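Local atomic coordinates of abietadiene synthase, chloroplastic (Abies grandis, PDB entry 3S9V), a protein that belongs to the plant terpene synthase family and is a largely helical, multidomain protein of the chloroplast. Residues V341-R346 and E380-E385; G350-F355 and K387-R392. All blocks are in the same frame, centred on the assembly; numbering follows the deposited sequence.

Contact 1: residues V341-R346 and E380-E385; sequences VLKTFR and ETIMEE
Glu380 occupies the N-cap position of helix 381-397, and the helix then runs past residues 341-346, a turn-rich part of the loop between helices 320-332 and 363-373. The Glu380 carboxylate forms a salt bridge with Arg331 of helix 320-332. Ile382 is the first residue to make the contact, and it buries more of its own surface than any other residue here. Its CG1 stands anti to the backbone N (chi1 -170°), which sends the branch toward the loop. CG1 meets Leu342 CB at 3.9 Å. One carbon further, Ile382 CD1 lies 3.5 Å from Arg346 CD, and the two side chains slide past each other in opposite directions. Lys343 crosses obliquely and brings NZ to 4.2 Å from Ile382 CB. Met383 follows with a folded chain, bent at chi2 and chi3. Its SD reaches Leu342 CD1 at 3.7 Å, and the two side chains cross at about a right angle.

One turn on from Ile382, Glu385 extends beyond CG and meets the side of the Arg346 guanidinium. Arg346 is extended too, with CG anti to its backbone N. Its NE donates to Glu385 OE1 at 2.6 Å, and its NH2 donates to Glu385 OE2 at 2.9 Å. The two planes are only 11° apart but offset, so each oxygen is met from above the carboxylate plane. Neither bond is straight; the NE angle is 131°. This two-point salt bridge fixes the rotation of both groups beside a small apolar contact, and the carboxylate probably stays ionised.

Contact 2: residues G350-F355 and K387-R392; sequences GEFFCF and KLCTER
A loop packed on a helix in the N-terminal terpene synthase domain forms this contact, where residues 350-352 lie against the flank of helix 381-397. Cys389 is at its centre. Its SG is anti to the backbone N and accepts a hydrogen bond from Phe352 N at 3.4 Å. The bond is nearly straight, at 167°. The Phe352 ring turns an edge to the same residue, with CD1 3.9 Å from Cys389 CB. SG also lies by that edge, 5.5 Å from the ring centroid, in a sulfur-aromatic contact.

Glu351 bends at chi2 (-52°), which folds its carboxylate back to the helix. OE2 uses its syn lone pair to take a hydrogen bond from Arg392 NH2 at 3.1 Å, as part of a salt bridge. The side chains cross at about a right angle, and the two planes are 51° apart. Glu351 OE1 lies 3.2 Å from Cys389 SG. A water donates to this OE1 at 2.5 Å. It also donates to Cys389 O, and weakly accepts from Arg392 NH1. OE1 also has a salt-bridge partner in Arg361, so the carboxylate joins two arginines and probably stays ionised. Gly350 has a positive phi, where a side chain would crowd the preceding carbonyl. Such loops packed on helices belong to the helical barrel fold of the N-terminal domain of plant terpene synthases.

Overall arrangement
Contacts 1 and 2 are neighbours, with centres about 9 Å apart. Their segments alternate along the chain: two parts of the loop between helices 320-332 and 363-373 meet successive parts of helix 381-397 in the same order. The loop parts are joined by a probable hydrogen bond from Phe353 N to Phe345 O at 3.1 Å. Phe352 of contact 2 also packs on Ile382, Glu385 and Arg346 of contact 1, so the two contacts share one apolar patch. Its CZ lies 3.4 Å from Ile382 CD1, and its CE1 lies 3.7 Å from Glu385 C. Both contacts lie within the N-terminal terpene synthase domain.

Contact 1: residues V341-R346 and E380-E385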
loop_
_atom_site.group_PDB
_atom_site.type_symbol
_atom_site.label_atom_id
_atom_site.label_comp_id
_atom_site.label_asym_id
_atom_site.label_seq_id
_atom_site.Cartn_x
_atom_site.Cartn_y
_atom_site.Cartn_z
ATOM N N VAL A 341 11.846 -13.378 -4.765
ATOM C CA VAL A 341 10.965 -14.053 -3.811
ATOM C C VAL A 341 9.619 -14.404 -4.443
ATOM O O VAL A 341 8.998 -15.397 -4.069
ATOM C CB VAL A 341 10.691 -13.187 -2.538
ATOM C CG1 VAL A 341 11.953 -13.032 -1.717
ATOM C CG2 VAL A 341 10.149 -11.832 -2.935
ATOM N N LEU A 342 9.173 -13.596 -5.399
ATOM C CA LEU A 342 7.898 -13.839 -6.066
ATOM C C LEU A 342 7.903 -15.042 -7.012
ATOM O O LEU A 342 6.847 -15.586 -7.330
ATOM C CB LEU A 342 7.458 -12.597 -6.844
ATOM C CG LEU A 342 7.150 -11.326 -6.053
ATOM C CD1 LEU A 342 6.684 -10.258 -7.019
ATOM C CD2 LEU A 342 6.070 -11.594 -4.999
ATOM N N LYS A 343 9.082 -15.456 -7.466
ATOM C CA LYS A 343 9.178 -16.596 -8.375
ATOM C C LYS A 343 8.539 -17.848 -7.778
ATOM O O LYS A 343 8.014 -18.698 -8.491
ATOM C CB LYS A 343 10.644 -16.864 -8.732
ATOM C CG LYS A 343 11.209 -15.925 -9.809
ATOM C CD LYS A 343 12.707 -16.154 -10.014
ATOM C CE LYS A 343 13.222 -15.509 -11.301
ATOM N NZ LYS A 343 12.968 -14.044 -11.392
ATOM N N THR A 344 8.571 -17.944 -6.457
ATOM C CA THR A 344 7.991 -19.077 -5.746
ATOM C C THR A 344 6.487 -19.238 -6.004
ATOM O O THR A 344 5.945 -20.341 -5.884
ATOM C CB THR A 344 8.199 -18.916 -4.219
ATOM O OG1 THR A 344 9.596 -18.971 -3.916
ATOM C CG2 THR A 344 7.470 -20.003 -3.450
ATOM N N PHE A 345 5.818 -18.142 -6.364
ATOM C CA PHE A 345 4.375 -18.174 -6.577
ATOM C C PHE A 345 3.891 -18.126 -8.028
ATOM O O PHE A 345 2.685 -18.115 -8.293
ATOM C CB PHE A 345 3.744 -17.042 -5.769
ATOM C CG PHE A 345 4.166 -17.038 -4.322
ATOM C CD1 PHE A 345 5.267 -16.295 -3.906
ATOM C CD2 PHE A 345 3.502 -17.831 -3.385
ATOM C CE1 PHE A 345 5.701 -16.345 -2.583
ATOM C CE2 PHE A 345 3.931 -17.884 -2.064
ATOM C CZ PHE A 345 5.031 -17.140 -1.664
ATOM N N ARG A 346 4.836 -18.117 -8.958
ATOM C CA ARG A 346 4.531 -18.062 -10.377
ATOM C C ARG A 346 4.426 -19.461 -10.989
ATOM O O ARG A 346 5.277 -20.314 -10.732
ATOM C CB ARG A 346 5.633 -17.270 -11.083
ATOM C CG ARG A 346 5.484 -17.158 -12.579
ATOM C CD ARG A 346 6.730 -16.538 -13.181
ATOM N NE ARG A 346 6.562 -16.236 -14.597
ATOM C CZ ARG A 346 6.717 -17.116 -15.580
ATOM N NH1 ARG A 346 7.054 -18.371 -15.309
ATOM N NH2 ARG A 346 6.527 -16.737 -16.837
ATOM N N GLU A 380 13.451 -6.317 -13.871
ATOM C CA GLU A 380 12.760 -7.263 -13.007
ATOM C C GLU A 380 11.513 -7.786 -13.710
ATOM O O GLU A 380 10.387 -7.375 -13.413
ATOM C CB GLU A 380 12.408 -6.607 -11.674
ATOM C CG GLU A 380 13.640 -6.089 -10.944
ATOM C CD GLU A 380 13.375 -5.695 -9.500
ATOM O OE1 GLU A 380 12.385 -4.982 -9.242
ATOM O OE2 GLU A 380 14.172 -6.093 -8.626
ATOM N N THR A 381 11.737 -8.694 -14.657
ATOM C CA THR A 381 10.666 -9.299 -15.448
ATOM C C THR A 381 9.520 -9.863 -14.598
ATOM O O THR A 381 8.351 -9.727 -14.955
ATOM C CB THR A 381 11.226 -10.430 -16.339
ATOM O OG1 THR A 381 12.173 -9.880 -17.260
ATOM C CG2 THR A 381 10.116 -11.110 -17.113
ATOM N N ILE A 382 9.852 -10.493 -13.476
ATOM C CA ILE A 382 8.832 -11.075 -12.608
ATOM C C ILE A 382 7.815 -10.033 -12.124
ATOM O O ILE A 382 6.631 -10.326 -12.036
ATOM C CB ILE A 382 9.474 -11.765 -11.377
ATOM C CG1 ILE A 382 8.424 -12.580 -10.622
ATOM C CG2 ILE A 382 10.089 -10.730 -10.453
ATOM C CD1 ILE A 382 7.922 -13.779 -11.392
ATOM N N MET A 383 8.281 -8.824 -11.818
ATOM C CA MET A 383 7.400 -7.760 -11.340
ATOM C C MET A 383 6.439 -7.320 -12.434
ATOM O O MET A 383 5.300 -6.959 -12.156
ATOM C CB MET A 383 8.224 -6.556 -10.850
ATOM C CG MET A 383 9.086 -6.837 -9.613
ATOM S SD MET A 383 8.154 -7.051 -8.062
ATOM C CE MET A 383 8.371 -5.449 -7.331
ATOM N N GLU A 384 6.905 -7.339 -13.679
ATOM C CA GLU A 384 6.073 -6.962 -14.819
ATOM C C GLU A 384 4.983 -8.019 -14.982
ATOM O O GLU A 384 3.815 -7.699 -15.198
ATOM C CB GLU A 384 6.920 -6.903 -16.086
ATOM C CG GLU A 384 6.226 -6.306 -17.297
ATOM C CD GLU A 384 7.076 -6.431 -18.560
ATOM O OE1 GLU A 384 8.296 -6.135 -18.498
ATOM O OE2 GLU A 384 6.521 -6.823 -19.614
ATOM N N GLU A 385 5.370 -9.288 -14.878
ATOM C CA GLU A 385 4.403 -10.379 -14.997
ATOM C C GLU A 385 3.382 -10.302 -13.858
ATOM O O GLU A 385 2.202 -10.558 -14.070
ATOM C CB GLU A 385 5.107 -11.739 -14.949
ATOM C CG GLU A 385 6.249 -11.893 -15.940
ATOM C CD GLU A 385 6.859 -13.289 -15.927
ATOM O OE1 GLU A 385 7.278 -13.763 -14.845
ATOM O OE2 GLU A 385 6.923 -13.913 -17.006
#

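Contact 2: residues G350-F355 and K387-R392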
loop_
_atom_site.group_PDB
_atom_site.type_symbol
_atom_site.label_atom_id
_atom_site.label_comp_id
_atom_site.label_asym_id
_atom_site.label_seq_id
_atom_site.Cartn_x
_atom_site.Cartn_y
_atom_site.Cartn_z
ATOM N N GLY A 350 2.727 -17.912 -16.049
ATOM C CA GLY A 350 2.748 -16.509 -15.678
ATOM C C GLY A 350 1.636 -16.044 -14.752
ATOM O O GLY A 350 1.462 -14.840 -14.551
ATOM N N GLU A 351 0.866 -16.981 -14.206
ATOM C CA GLU A 351 -0.199 -16.629 -13.275
ATOM C C GLU A 351 0.374 -16.770 -11.876
ATOM O O GLU A 351 1.189 -17.653 -11.631
ATOM C CB GLU A 351 -1.397 -17.564 -13.435
ATOM C CG GLU A 351 -2.169 -17.342 -14.711
ATOM C CD GLU A 351 -2.558 -15.889 -14.890
ATOM O OE1 GLU A 351 -3.223 -15.337 -13.985
ATOM O OE2 GLU A 351 -2.196 -15.300 -15.932
ATOM N N PHE A 352 -0.030 -15.894 -10.967
ATOM C CA PHE A 352 0.467 -15.966 -9.598
ATOM C C PHE A 352 -0.631 -16.401 -8.642
ATOM O O PHE A 352 -1.779 -15.973 -8.768
ATOM C CB PHE A 352 1.025 -14.618 -9.150
ATOM C CG PHE A 352 2.251 -14.199 -9.893
ATOM C CD1 PHE A 352 2.169 -13.792 -11.219
ATOM C CD2 PHE A 352 3.494 -14.221 -9.267
ATOM C CE1 PHE A 352 3.304 -13.409 -11.910
ATOM C CE2 PHE A 352 4.637 -13.843 -9.946
ATOM C CZ PHE A 352 4.544 -13.434 -11.272
ATOM N N PHE A 353 -0.263 -17.253 -7.687
ATOM C CA PHE A 353 -1.202 -17.764 -6.706
ATOM C C PHE A 353 -0.634 -17.558 -5.297
ATOM O O PHE A 353 0.559 -17.307 -5.140
ATOM C CB PHE A 353 -1.479 -19.239 -7.011
ATOM C CG PHE A 353 -2.079 -19.463 -8.381
ATOM C CD1 PHE A 353 -3.447 -19.306 -8.591
ATOM C CD2 PHE A 353 -1.271 -19.776 -9.466
ATOM C CE1 PHE A 353 -4.001 -19.457 -9.866
ATOM C CE2 PHE A 353 -1.809 -19.928 -10.748
ATOM C CZ PHE A 353 -3.179 -19.768 -10.946
ATOM N N CYS A 354 -1.489 -17.647 -4.282
ATOM C CA CYS A 354 -1.070 -17.414 -2.907
ATOM C C CYS A 354 -0.090 -18.455 -2.352
ATOM O O CYS A 354 0.721 -18.149 -1.473
ATOM C CB CYS A 354 -2.306 -17.304 -2.003
ATOM S SG CYS A 354 -2.026 -16.430 -0.434
ATOM N N PHE A 355 -0.152 -19.678 -2.868
ATOM C CA PHE A 355 0.748 -20.732 -2.410
ATOM C C PHE A 355 1.369 -21.510 -3.562
ATOM O O PHE A 355 0.757 -21.669 -4.613
ATOM C CB PHE A 355 0.014 -21.706 -1.485
ATOM C CG PHE A 355 -0.463 -21.081 -0.206
ATOM C CD1 PHE A 355 -1.769 -20.618 -0.085
ATOM C CD2 PHE A 355 0.401 -20.941 0.874
ATOM C CE1 PHE A 355 -2.212 -20.021 1.098
ATOM C CE2 PHE A 355 -0.031 -20.345 2.062
ATOM C CZ PHE A 355 -1.341 -19.886 2.172
ATOM N N LYS A 387 2.441 -7.626 -12.291
ATOM C CA LYS A 387 1.587 -6.485 -12.591
ATOM C C LYS A 387 0.485 -6.886 -13.577
ATOM O O LYS A 387 -0.686 -6.573 -13.373
ATOM C CB LYS A 387 2.425 -5.342 -13.184
ATOM C CG LYS A 387 1.618 -4.106 -13.585
ATOM C CD LYS A 387 2.418 -3.153 -14.479
ATOM C CE LYS A 387 3.572 -2.495 -13.731
ATOM N NZ LYS A 387 4.346 -1.541 -14.589
ATOM N N LEU A 388 0.858 -7.586 -14.642
ATOM C CA LEU A 388 -0.119 -8.005 -15.648
ATOM C C LEU A 388 -1.174 -8.972 -15.106
ATOM O O LEU A 388 -2.367 -8.761 -15.309
ATOM C CB LEU A 388 0.595 -8.630 -16.849
ATOM C CG LEU A 388 1.521 -7.680 -17.611
ATOM C CD1 LEU A 388 2.226 -8.435 -18.725
ATOM C CD2 LEU A 388 0.713 -6.517 -18.175
ATOM N N CYS A 389 -0.730 -10.024 -14.422
ATOM C CA CYS A 389 -1.636 -11.023 -13.853
ATOM C C CYS A 389 -2.609 -10.402 -12.859
ATOM O O CYS A 389 -3.809 -10.624 -12.946
ATOM C CB CYS A 389 -0.840 -12.136 -13.152
ATOM S SG CYS A 389 -1.815 -13.229 -12.061
ATOM N N THR A 390 -2.087 -9.625 -11.916
ATOM C CA THR A 390 -2.938 -8.999 -10.916
ATOM C C THR A 390 -3.926 -8.016 -11.532
ATOM O O THR A 390 -5.070 -7.936 -11.095
ATOM C CB THR A 390 -2.109 -8.288 -9.802
ATOM O OG1 THR A 390 -1.225 -7.314 -10.377
ATOM C CG2 THR A 390 -1.312 -9.309 -9.008
ATOM N N GLU A 391 -3.498 -7.276 -12.550
ATOM C CA GLU A 391 -4.399 -6.329 -13.194
ATOM C C GLU A 391 -5.584 -7.041 -13.833
ATOM O O GLU A 391 -6.731 -6.648 -13.624
ATOM C CB GLU A 391 -3.669 -5.504 -14.257
ATOM C CG GLU A 391 -3.153 -4.170 -13.741
ATOM C CD GLU A 391 -2.731 -3.232 -14.861
ATOM O OE1 GLU A 391 -1.696 -3.502 -15.509
ATOM O OE2 GLU A 391 -3.444 -2.230 -15.097
ATOM N N ARG A 392 -5.315 -8.088 -14.608
ATOM C CA ARG A 392 -6.401 -8.822 -15.249
ATOM C C ARG A 392 -7.326 -9.451 -14.214
ATOM O O ARG A 392 -8.547 -9.477 -14.386
ATOM C CB ARG A 392 -5.845 -9.897 -16.190
ATOM C CG ARG A 392 -5.306 -9.320 -17.494
ATOM C CD ARG A 392 -4.857 -10.381 -18.492
ATOM N NE ARG A 392 -3.557 -10.968 -18.172
ATOM C CZ ARG A 392 -3.363 -11.924 -17.268
ATOM N NH1 ARG A 392 -4.392 -12.411 -16.585
ATOM N NH2 ARG A 392 -2.138 -12.391 -17.051
HETATM O O HOH W 1 -4.667 -13.348 -13.739
#